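PDB 4CKM: SAS-6 from Leishmania major, which probably helps to build the ninefold-symmetric cartwheel that templates centrioles and basal bodies, its N-terminal domain mediating contacts between SAS-6 dimers. Local coordinates for residues V65-G70 and G117-L122. Residues are numbered along the deposited sequence; the frame is centred on the assembly and turned at random.
Sequences VRTGRG and GFPRYL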
loop_
_atom_site.group_PDB
_atom_site.type_symbol
_atom_site.label_atom_id
_atom_site.label_comp_id
_atom_site.label_asym_id
_atom_site.label_seq_id
_atom_site.Cartn_x
_atom_site.Cartn_y
_atom_site.Cartn_z
ATOM N N VAL A 65 -3.233 21.534 8.023
ATOM C CA VAL A 65 -3.038 21.540 6.588
ATOM C C VAL A 65 -3.305 22.958 6.098
ATOM O O VAL A 65 -4.373 23.522 6.366
ATOM C CB VAL A 65 -3.978 20.543 5.861
ATOM C CG1 VAL A 65 -3.782 20.616 4.355
ATOM C CG2 VAL A 65 -3.761 19.119 6.338
ATOM N N ARG A 66 -2.331 23.521 5.388
ATOM C CA ARG A 66 -2.429 24.881 4.842
ATOM C C ARG A 66 -1.925 24.932 3.395
ATOM O O ARG A 66 -0.950 24.255 3.052
ATOM C CB ARG A 66 -1.605 25.850 5.695
ATOM C CG ARG A 66 -1.742 27.315 5.299
ATOM C CD ARG A 66 -0.932 28.223 6.222
ATOM N NE ARG A 66 0.519 28.108 6.011
ATOM C CZ ARG A 66 1.465 28.370 6.927
ATOM N NH1 ARG A 66 1.152 28.755 8.165
ATOM N NH2 ARG A 66 2.750 28.231 6.608
ATOM N N THR A 67 -2.615 25.705 2.558
ATOM C CA THR A 67 -2.153 26.022 1.206
ATOM C C THR A 67 -1.609 27.431 1.195
ATOM O O THR A 67 -2.149 28.306 1.861
ATOM C CB THR A 67 -3.282 25.970 0.161
ATOM O OG1 THR A 67 -4.280 26.949 0.477
ATOM C CG2 THR A 67 -3.922 24.590 0.128
ATOM N N GLY A 68 -0.540 27.646 0.434
ATOM C CA GLY A 68 0.018 28.986 0.249
ATOM C C GLY A 68 0.963 29.073 -0.940
ATOM O O GLY A 68 0.767 28.405 -1.968
ATOM N N ARG A 69 2.003 29.887 -0.770
ATOM C CA ARG A 69 2.993 30.173 -1.805
ATOM C C ARG A 69 4.354 30.008 -1.232
ATOM O O ARG A 69 4.564 30.257 -0.077
ATOM C CB ARG A 69 2.893 31.609 -2.269
ATOM C CG ARG A 69 1.589 31.965 -2.939
ATOM C CD ARG A 69 1.462 31.270 -4.274
ATOM N NE ARG A 69 0.358 31.844 -5.028
ATOM C CZ ARG A 69 0.310 31.957 -6.350
ATOM N NH1 ARG A 69 1.312 31.556 -7.134
ATOM N NH2 ARG A 69 -0.757 32.498 -6.893
ATOM N N GLY A 70 5.294 29.609 -2.061
ATOM C CA GLY A 70 6.660 29.453 -1.631
ATOM C C GLY A 70 7.484 29.200 -2.860
ATOM O O GLY A 70 7.185 29.721 -3.945
ATOM N N GLY A 117 -6.989 19.517 -5.833
ATOM C CA GLY A 117 -7.783 18.477 -5.220
ATOM C C GLY A 117 -7.049 17.766 -4.103
ATOM O O GLY A 117 -7.666 17.343 -3.122
ATOM N N PHE A 118 -5.725 17.670 -4.214
ATOM C CA PHE A 118 -4.977 16.830 -3.293
ATOM C C PHE A 118 -5.173 17.167 -1.799
ATOM O O PHE A 118 -5.483 16.282 -1.009
ATOM C CB PHE A 118 -3.493 16.781 -3.632
ATOM C CG PHE A 118 -2.695 16.094 -2.590
ATOM C CD1 PHE A 118 -2.809 14.723 -2.422
ATOM C CD2 PHE A 118 -1.916 16.819 -1.700
ATOM C CE1 PHE A 118 -2.115 14.069 -1.417
ATOM C CE2 PHE A 118 -1.200 16.172 -0.694
ATOM C CZ PHE A 118 -1.298 14.796 -0.558
ATOM N N PRO A 119 -4.966 18.432 -1.408
ATOM C CA PRO A 119 -5.163 18.779 -0.006
ATOM C C PRO A 119 -6.605 18.665 0.442
ATOM O O PRO A 119 -6.847 18.335 1.587
ATOM C CB PRO A 119 -4.676 20.231 0.081
ATOM C CG PRO A 119 -4.790 20.755 -1.309
ATOM C CD PRO A 119 -4.504 19.585 -2.202
ATOM N N ARG A 120 -7.555 18.900 -0.442
ATOM C CA ARG A 120 -8.963 18.698 -0.084
ATOM C C ARG A 120 -9.288 17.237 0.261
ATOM O O ARG A 120 -10.010 16.949 1.222
ATOM C CB ARG A 120 -9.872 19.167 -1.214
ATOM C CG ARG A 120 -10.241 20.642 -1.147
ATOM C CD ARG A 120 -9.428 21.531 -2.071
ATOM N NE ARG A 120 -9.505 22.939 -1.662
ATOM C CZ ARG A 120 -8.560 23.856 -1.885
ATOM N NH1 ARG A 120 -7.439 23.547 -2.538
ATOM N NH2 ARG A 120 -8.732 25.097 -1.443
ATOM N N TYR A 121 -8.756 16.329 -0.540
ATOM C CA TYR A 121 -8.940 14.906 -0.347
ATOM C C TYR A 121 -8.327 14.497 0.980
ATOM O O TYR A 121 -8.920 13.776 1.774
ATOM C CB TYR A 121 -8.323 14.151 -1.543
ATOM C CG TYR A 121 -7.731 12.772 -1.277
ATOM C CD1 TYR A 121 -8.536 11.713 -0.846
ATOM C CD2 TYR A 121 -6.360 12.508 -1.515
ATOM C CE1 TYR A 121 -7.998 10.445 -0.632
ATOM C CE2 TYR A 121 -5.816 11.251 -1.292
ATOM C CZ TYR A 121 -6.642 10.223 -0.860
ATOM O OH TYR A 121 -6.149 8.970 -0.644
ATOM N N LEU A 122 -7.142 15.003 1.240
ATOM C CA LEU A 122 -6.434 14.640 2.432
ATOM C C LEU A 122 -7.219 15.124 3.638
ATOM O O LEU A 122 -7.414 14.390 4.609
ATOM C CB LEU A 122 -5.061 15.285 2.409
ATOM C CG LEU A 122 -4.066 14.802 3.445
ATOM C CD1 LEU A 122 -3.772 13.319 3.251
ATOM C CD2 LEU A 122 -2.812 15.637 3.316
HETATM O O HOH W 1 -6.434 26.444 -0.816
#
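P119, near the start of helix 117-130, presents its ring to two alternate residues of strand 57-70, V65 and T67. CG1 of V65 meets CB of the proline at 4.4 Å, and CG2 of T67 lies 4.2 Å from P119 CG, the threonine and proline side chains crossing at about a right angle. With chi1 of T67 at 62°, the methyl is anti to the carbonyl carbon and faces the ring, while OG1 lies between the backbone N and that carbon, turned to a water. L122, one turn on, approaches more loosely, its CD2 4.7 Å from V65 CG2. Packing is thus closest around the proline, with 165 Å² buried in all. On the hydroxyl side of T67 the contact is looser: the water lies 2.6 Å from T67 OG1 and accepts a hydrogen bond from R120 NH2 at 2.7 Å, bridging strand and helix, which share no direct hydrogen bond. R120 NH1 is bonded to H116 O, steadying the guanidinium. Within the SAS-6 N-terminal domain, the helix packs on the sheet, P119 touching L40 of strand 39-50 and V79 of strand 76-85, the strands that flank 57-70, while Y121 stacks on F163 of the second subunit.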